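Local coordinates for protein pectate lyase (Bacillus subtilis, PDB 5AMV) that cleaves polygalacturonate by calcium-dependent beta-elimination, releasing oligosaccharides with an unsaturated residue at their non-reducing ends, at residues Ser10-Gly15 with Thr267-Arg272; Ala228-Asn233 with Asp255-Asp260. All blocks are in the same frame, centred on the assembly; numbering follows the deposited sequence.

Interaction 1 of 2, residues Ser10-Gly15 with Thr267-Arg272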
ATOM      1  N   SER A  10       5.669 -19.134 -12.317  1.00 12.83           N
ATOM      2  CA  SER A  10       7.036 -18.815 -12.752  0.50 12.72           C
ATOM      3  C   SER A  10       7.160 -17.675 -13.771  1.00 13.16           C
ATOM      4  O   SER A  10       8.276 -17.148 -13.996  1.00 14.14           O
ATOM      5  CB  SER A  10       7.698 -20.084 -13.322  0.50 12.97           C
ATOM      6  OG  SER A  10       6.972 -20.521 -14.455  0.50  9.94           O
ATOM      7  N   ASN A  11       6.046 -17.276 -14.391  1.00 12.93           N
ATOM      8  CA  ASN A  11       6.023 -16.145 -15.324  0.50 14.03           C
ATOM      9  C   ASN A  11       5.235 -14.963 -14.754  1.00 13.28           C
ATOM     10  O   ASN A  11       5.001 -13.958 -15.459  1.00 13.20           O
ATOM     11  CB  ASN A  11       5.392 -16.568 -16.663  0.50 14.35           C
ATOM     12  CG  ASN A  11       3.891 -16.813 -16.563  0.50 17.41           C
ATOM     13  OD1 ASN A  11       3.357 -17.051 -15.487  0.50 20.36           O
ATOM     14  ND2 ASN A  11       3.206 -16.776 -17.705  0.50 21.19           N
ATOM     15  N   ASP A  12       4.809 -15.083 -13.490  1.00 11.70           N
ATOM     16  CA  ASP A  12       3.835 -14.104 -12.973  1.00 10.38           C
ATOM     17  C   ASP A  12       4.478 -12.861 -12.347  1.00 10.58           C
ATOM     18  O   ASP A  12       4.477 -12.667 -11.107  1.00 10.41           O
ATOM     19  CB  ASP A  12       2.839 -14.794 -12.034  1.00 11.11           C
ATOM     20  CG  ASP A  12       1.623 -13.935 -11.731  1.00 11.06           C
ATOM     21  OD1 ASP A  12       1.495 -12.787 -12.257  1.00 11.67           O
ATOM     22  OD2 ASP A  12       0.775 -14.425 -10.957  1.00 10.53           O
ATOM     23  N   GLY A  13       5.043 -12.023 -13.221  1.00  9.39           N
ATOM     24  CA  GLY A  13       5.575 -10.727 -12.808  1.00  9.74           C
ATOM     25  C   GLY A  13       6.935 -10.770 -12.125  1.00  9.73           C
ATOM     26  O   GLY A  13       7.568 -11.825 -11.982  1.00  9.44           O
ATOM     27  N   TRP A  14       7.388  -9.591 -11.689  1.00  9.02           N
ATOM     28  CA  TRP A  14       8.698  -9.440 -11.118  1.00  9.63           C
ATOM     29  C   TRP A  14       8.907 -10.323  -9.862  1.00 10.00           C
ATOM     30  O   TRP A  14      10.032 -10.703  -9.545  1.00 10.40           O
ATOM     31  CB  TRP A  14       8.928  -7.993 -10.776  1.00  9.72           C
ATOM     32  CG  TRP A  14       9.534  -7.123 -11.900  1.00  9.33           C
ATOM     33  CD1 TRP A  14       9.059  -5.919 -12.329  1.00  9.13           C
ATOM     34  CD2 TRP A  14      10.752  -7.366 -12.646  1.00  9.64           C
ATOM     35  NE1 TRP A  14       9.890  -5.388 -13.307  1.00  9.87           N
ATOM     36  CE2 TRP A  14      10.930  -6.260 -13.527  1.00  9.34           C
ATOM     37  CE3 TRP A  14      11.690  -8.422 -12.676  1.00 10.40           C
ATOM     38  CZ2 TRP A  14      12.037  -6.157 -14.413  1.00 10.77           C
ATOM     39  CZ3 TRP A  14      12.809  -8.309 -13.539  1.00  9.16           C
ATOM     40  CH2 TRP A  14      12.947  -7.187 -14.410  1.00 12.34           C
ATOM     41  N   GLY A  15       7.829 -10.645  -9.134  1.00  8.42           N
ATOM     42  CA  GLY A  15       7.990 -11.561  -7.980  1.00  9.71           C
ATOM     43  C   GLY A  15       8.537 -12.933  -8.364  1.00 10.02           C
ATOM     44  O   GLY A  15       9.100 -13.631  -7.507  1.00  9.99           O
ATOM     45  N   THR A 267       5.429  -5.707 -10.370  1.00  8.13           N
ATOM     46  CA  THR A 267       4.374  -5.880 -11.356  1.00  7.66           C
ATOM     47  C   THR A 267       3.021  -5.718 -10.692  1.00  6.99           C
ATOM     48  O   THR A 267       2.737  -6.394  -9.716  1.00  7.44           O
ATOM     49  CB  THR A 267       4.455  -7.276 -12.009  1.00  7.31           C
ATOM     50  OG1 THR A 267       5.728  -7.413 -12.648  1.00  9.34           O
ATOM     51  CG2 THR A 267       3.348  -7.532 -13.053  1.00  7.31           C
ATOM     52  N   LEU A 268       2.212  -4.811 -11.230  1.00  7.31           N
ATOM     53  CA  LEU A 268       0.835  -4.652 -10.756  1.00  7.06           C
ATOM     54  C   LEU A 268      -0.112  -5.083 -11.840  1.00  7.34           C
ATOM     55  O   LEU A 268      -0.154  -4.456 -12.904  1.00  6.74           O
ATOM     56  CB  LEU A 268       0.517  -3.178 -10.432  1.00  7.12           C
ATOM     57  CG  LEU A 268       1.470  -2.496  -9.431  1.00  7.44           C
ATOM     58  CD1 LEU A 268       0.974  -1.098  -9.160  1.00  8.08           C
ATOM     59  CD2 LEU A 268       1.524  -3.241  -8.101  1.00  7.32           C
ATOM     60  N   HIS A 269      -0.884  -6.134 -11.584  1.00  7.09           N
ATOM     61  CA  HIS A 269      -1.902  -6.470 -12.586  1.00  6.54           C
ATOM     62  C   HIS A 269      -3.226  -6.930 -12.025  1.00  6.86           C
ATOM     63  O   HIS A 269      -3.279  -7.504 -10.960  1.00  7.01           O
ATOM     64  CB  HIS A 269      -1.322  -7.453 -13.645  1.00  7.10           C
ATOM     65  CG  HIS A 269      -1.149  -8.872 -13.164  1.00  7.25           C
ATOM     66  ND1 HIS A 269      -2.170  -9.804 -13.210  1.00 10.66           N
ATOM     67  CD2 HIS A 269      -0.067  -9.519 -12.648  1.00 11.25           C
ATOM     68  CE1 HIS A 269      -1.730 -10.958 -12.732  1.00 11.30           C
ATOM     69  NE2 HIS A 269      -0.459 -10.816 -12.389  1.00  8.14           N
ATOM     70  N   HIS A 270      -4.292  -6.691 -12.800  1.00  6.77           N
ATOM     71  CA  HIS A 270      -5.670  -7.035 -12.433  1.00  6.50           C
ATOM     72  C   HIS A 270      -6.104  -6.513 -11.070  1.00  6.98           C
ATOM     73  O   HIS A 270      -6.998  -7.105 -10.414  1.00  7.16           O
ATOM     74  CB  HIS A 270      -5.872  -8.549 -12.538  1.00  7.34           C
ATOM     75  CG  HIS A 270      -5.786  -9.072 -13.937  1.00  7.19           C
ATOM     76  ND1 HIS A 270      -4.614  -9.576 -14.469  1.00  9.58           N
ATOM     77  CD2 HIS A 270      -6.720  -9.173 -14.910  1.00  9.32           C
ATOM     78  CE1 HIS A 270      -4.833  -9.970 -15.716  1.00 11.23           C
ATOM     79  NE2 HIS A 270      -6.099  -9.717 -16.014  1.00  8.88           N
ATOM     80  N   ASN A 271      -5.489  -5.416 -10.649  1.00  6.93           N
ATOM     81  CA  ASN A 271      -6.002  -4.734  -9.473  1.00  6.91           C
ATOM     82  C   ASN A 271      -7.133  -3.769  -9.757  1.00  7.78           C
ATOM     83  O   ASN A 271      -7.228  -3.176 -10.844  1.00  8.02           O
ATOM     84  CB  ASN A 271      -4.881  -3.997  -8.774  1.00  8.81           C
ATOM     85  CG  ASN A 271      -3.747  -4.913  -8.410  1.00  6.80           C
ATOM     86  OD1 ASN A 271      -3.867  -5.756  -7.496  1.00  6.54           O
ATOM     87  ND2 ASN A 271      -2.611  -4.770  -9.120  1.00  5.81           N
ATOM     88  N   ARG A 272      -8.007  -3.619  -8.760  1.00  6.62           N
ATOM     89  CA  ARG A 272      -9.119  -2.685  -8.832  1.00  6.23           C
ATOM     90  C   ARG A 272      -8.889  -1.534  -7.869  1.00  6.77           C
ATOM     91  O   ARG A 272      -8.534  -1.792  -6.721  1.00  6.49           O
ATOM     92  CB  ARG A 272     -10.408  -3.435  -8.458  1.00  6.07           C
ATOM     93  CG  ARG A 272     -11.671  -2.580  -8.571  1.00  6.10           C
ATOM     94  CD  ARG A 272     -12.902  -3.454  -8.231  1.00  8.34           C
ATOM     95  NE  ARG A 272     -14.120  -2.653  -8.404  1.00  8.17           N
ATOM     96  CZ  ARG A 272     -15.325  -3.046  -8.000  1.00  9.69           C
ATOM     97  NH1 ARG A 272     -15.466  -4.222  -7.386  1.00 10.35           N
ATOM     98  NH2 ARG A 272     -16.379  -2.279  -8.220  1.00 11.52           N
TER
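D12 reaches across to H269 with its carboxylate: with CG anti to the backbone N (chi1 -166°), OD1 comes to lie 2.8 Å from NE2 of H269. The imidazole is the donor, and OD1 receives it through the syn lone pair, on the side of OD2. The bond is moderately bent (148° at the hydrogen), OD1 lies 20° out of the imidazole plane, and the carboxylate is turned against the ring. A further hydrogen bond, H269 ND1 to H270 ND1 at 2.8 Å, holds the far side of the same ring, so both nitrogens are gripped and its rotation is fixed. At G13 the chain passes close over T267, with CA of G13 only 3.3 Å from OG1 of T267. W14 then gives its backbone N to OG1 of T267 (2.9 Å), while CD1 of its indole passes 3.7 Å from that same hydroxyl oxygen, at a slant. The N-terminal loop thus lies against strand 266-274, which runs between strands 235-245 and 287-296 in the parallel beta-helix; T236 also bonds to the backbone of D12 and G15, and Y291 stacks on the ring of H269.

Interaction 2 of 2, residues Ala228-Asn233 with Asp255-Asp260; sequences ASNGAN and DSKTSD
D260 brings its carboxylate to G231 in the type I' beta turn S229-A232, at the end of strand 226-229 of the right-handed parallel beta-helix that characterises polysaccharide lyase family 1. The partner segment, 255-260, belongs to the loop between strands 247-251 and 266-274 and finishes in a short 3-10 turn. From CB of D260, chi1 of -77° sets CG anti to the carbonyl carbon, directing the carboxylate at the turn. CG itself stays 4.1 Å from N of G231, and the two oxygens divide the work. OD1 accepts the N-H of G231 at 2.9 Å; the nitrogen lies nearly on the extension of the C-O bond, while the angle at the hydrogen is a bent 132°. OD2 takes a hydrogen from a water 2.6 Å away, and that water in turn accepts the N-H of N230. Two successive amides of the turn are therefore tied to one carboxylate, one directly and one through solvent, and both belong to residues with a left-handed backbone conformation. The turn closes on itself through N of A232 and O of S229.

Beside this polar link, K257 and N230 meet in van der Waals contact, their side chains crossing at about a right angle. The lysine chain bends at chi2 (85°), and its aliphatic end runs past the amide oxygen of N230. Across the amide, ND2 of N230 is held by OD1 of N189, which fixes the orientation of the group and leaves its oxygen facing the lysine. D260 also touches F285 in a neighbouring loop. Of the lysine atoms CE comes nearest, 3.5 Å from OD1 of N230.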
ATOM      1  N   ALA A 228       6.186   0.419  -0.982  1.00  6.10           N
ATOM      2  CA  ALA A 228       7.490  -0.246  -1.140  1.00  6.82           C
ATOM      3  C   ALA A 228       8.612   0.784  -1.137  1.00  6.77           C
ATOM      4  O   ALA A 228       8.530   1.761  -1.823  1.00  8.08           O
ATOM      5  CB  ALA A 228       7.528  -1.091  -2.411  1.00  6.01           C
ATOM      6  N   SER A 229       9.628   0.558  -0.302  1.00  8.55           N
ATOM      7  CA  SER A 229      10.722   1.506  -0.104  0.50  8.59           C
ATOM      8  C   SER A 229      12.013   0.762   0.183  1.00  9.35           C
ATOM      9  O   SER A 229      12.029  -0.464   0.341  1.00  8.83           O
ATOM     10  CB  SER A 229      10.432   2.437   1.083  0.50  9.16           C
ATOM     11  OG  SER A 229       9.209   3.130   0.910  0.50 11.27           O
ATOM     12  N   ASN A 230      13.109   1.516   0.250  1.00  9.54           N
ATOM     13  CA  ASN A 230      14.407   1.016   0.710  1.00 10.70           C
ATOM     14  C   ASN A 230      14.920  -0.259   0.019  1.00  9.73           C
ATOM     15  O   ASN A 230      15.296  -1.274   0.653  1.00 10.70           O
ATOM     16  CB  ASN A 230      14.403   0.925   2.239  1.00 10.76           C
ATOM     17  CG  ASN A 230      14.106   2.274   2.894  1.00 13.57           C
ATOM     18  OD1 ASN A 230      14.481   3.324   2.367  1.00 16.78           O
ATOM     19  ND2 ASN A 230      13.390   2.250   4.018  1.00 19.26           N
ATOM     20  N   GLY A 231      14.874  -0.217  -1.307  1.00 10.37           N
ATOM     21  CA  GLY A 231      15.445  -1.269  -2.129  1.00 10.05           C
ATOM     22  C   GLY A 231      14.576  -2.503  -2.237  1.00  9.70           C
ATOM     23  O   GLY A 231      15.036  -3.549  -2.725  1.00 10.26           O
ATOM     24  N   ALA A 232      13.304  -2.387  -1.804  1.00  9.40           N
ATOM     25  CA  ALA A 232      12.333  -3.439  -2.045  1.00  9.55           C
ATOM     26  C   ALA A 232      12.424  -3.882  -3.516  1.00 10.13           C
ATOM     27  O   ALA A 232      12.648  -3.047  -4.384  1.00 10.41           O
ATOM     28  CB  ALA A 232      10.906  -2.921  -1.729  1.00 10.36           C
ATOM     29  N   ASN A 233      12.258  -5.163  -3.808  1.00  8.76           N
ATOM     30  CA  ASN A 233      12.503  -5.623  -5.195  1.00  8.89           C
ATOM     31  C   ASN A 233      11.887  -6.987  -5.461  1.00  9.24           C
ATOM     32  O   ASN A 233      11.863  -7.839  -4.572  1.00  9.41           O
ATOM     33  CB  ASN A 233      14.043  -5.715  -5.428  1.00  8.12           C
ATOM     34  CG  ASN A 233      14.478  -5.380  -6.836  1.00 12.16           C
ATOM     35  OD1 ASN A 233      13.744  -4.823  -7.647  1.00  9.92           O
ATOM     36  ND2 ASN A 233      15.725  -5.759  -7.148  1.00 15.41           N
ATOM     37  N   ASP A 255      13.372  11.122  -3.443  1.00 16.59           N
ATOM     38  CA  ASP A 255      14.224  11.497  -4.567  1.00 17.75           C
ATOM     39  C   ASP A 255      15.721  11.280  -4.231  1.00 17.83           C
ATOM     40  O   ASP A 255      16.516  10.989  -5.110  1.00 17.09           O
ATOM     41  CB  ASP A 255      13.986  12.965  -4.930  1.00 17.76           C
ATOM     42  CG  ASP A 255      12.671  13.186  -5.684  1.00 18.84           C
ATOM     43  OD1 ASP A 255      11.879  12.225  -5.850  1.00 17.47           O
ATOM     44  OD2 ASP A 255      12.451  14.318  -6.152  1.00 22.84           O
ATOM     45  N   SER A 256      16.068  11.411  -2.952  1.00 18.88           N
ATOM     46  CA  SER A 256      17.440  11.258  -2.476  0.50 19.64           C
ATOM     47  C   SER A 256      17.889   9.805  -2.373  1.00 20.14           C
ATOM     48  O   SER A 256      19.082   9.520  -2.300  1.00 20.63           O
ATOM     49  CB  SER A 256      17.602  11.944  -1.115  0.50 19.69           C
ATOM     50  OG  SER A 256      17.614  13.347  -1.260  0.50 20.95           O
ATOM     51  N   LYS A 257      16.940   8.874  -2.381  1.00 19.18           N
ATOM     52  CA  LYS A 257      17.291   7.460  -2.288  1.00 18.81           C
ATOM     53  C   LYS A 257      17.686   6.875  -3.648  1.00 19.42           C
ATOM     54  O   LYS A 257      16.976   6.035  -4.185  1.00 19.23           O
ATOM     55  CB  LYS A 257      16.141   6.674  -1.626  1.00 18.99           C
ATOM     56  CG  LYS A 257      16.536   5.315  -1.024  1.00 21.42           C
ATOM     57  CD  LYS A 257      17.063   5.494   0.395  1.00 27.89           C
ATOM     58  CE  LYS A 257      17.603   4.185   0.949  1.00 30.01           C
ATOM     59  NZ  LYS A 257      18.048   4.337   2.364  1.00 32.86           N
ATOM     60  N   THR A 258      18.851   7.292  -4.184  1.00 18.62           N
ATOM     61  CA  THR A 258      19.285   6.869  -5.521  1.00 18.25           C
ATOM     62  C   THR A 258      19.679   5.398  -5.557  1.00 17.20           C
ATOM     63  O   THR A 258      19.743   4.793  -6.628  1.00 17.16           O
ATOM     64  CB  THR A 258      20.434   7.746  -6.051  1.00 18.48           C
ATOM     65  OG1 THR A 258      21.498   7.751  -5.080  1.00 20.62           O
ATOM     66  CG2 THR A 258      19.930   9.183  -6.273  1.00 18.93           C
ATOM     67  N   SER A 259      19.927   4.818  -4.377  1.00 16.20           N
ATOM     68  CA  SER A 259      20.160   3.379  -4.280  1.00 16.34           C
ATOM     69  C   SER A 259      18.915   2.555  -4.698  1.00 15.52           C
ATOM     70  O   SER A 259      19.027   1.350  -4.976  1.00 15.91           O
ATOM     71  CB  SER A 259      20.626   3.012  -2.859  1.00 16.00           C
ATOM     72  OG  SER A 259      19.649   3.348  -1.880  1.00 17.13           O
ATOM     73  N   ASP A 260      17.738   3.210  -4.773  1.00 13.98           N
ATOM     74  CA  ASP A 260      16.533   2.584  -5.358  1.00 13.40           C
ATOM     75  C   ASP A 260      16.622   2.361  -6.867  1.00 13.26           C
ATOM     76  O   ASP A 260      15.878   1.558  -7.428  1.00 13.94           O
ATOM     77  CB  ASP A 260      15.263   3.367  -5.034  1.00 12.86           C
ATOM     78  CG  ASP A 260      14.764   3.141  -3.613  1.00 12.60           C
ATOM     79  OD1 ASP A 260      15.226   2.180  -2.927  1.00 13.39           O
ATOM     80  OD2 ASP A 260      13.902   3.938  -3.172  1.00 11.97           O
TER
HETATM   81  O   HOH W   1      12.648   4.110  -0.890  1.00 10.24           O

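Interaction 1 lays the N-terminal loop on a strand of the parallel beta-helix, while interaction 2 joins a turn and a loop between its strands; their centres are 20 Å apart and their nearest atoms about 6 Å apart without touching. Along the chain, interaction 2 is nested within the span closed by interaction 1. K265 joins their surroundings: its backbone N is bonded by N233, and W14 packs against it. Their relation to the catalytic groove differs. Residues 10-15 and 267-272 lie away from the calcium and substrate sites, whereas in interaction 2 the side chain of N230 is about 10 Å from the bound calcium ion and from the side chains of its ligands D184 and D227. The side chain of D260 is about 14 Å from a bound galacturonate.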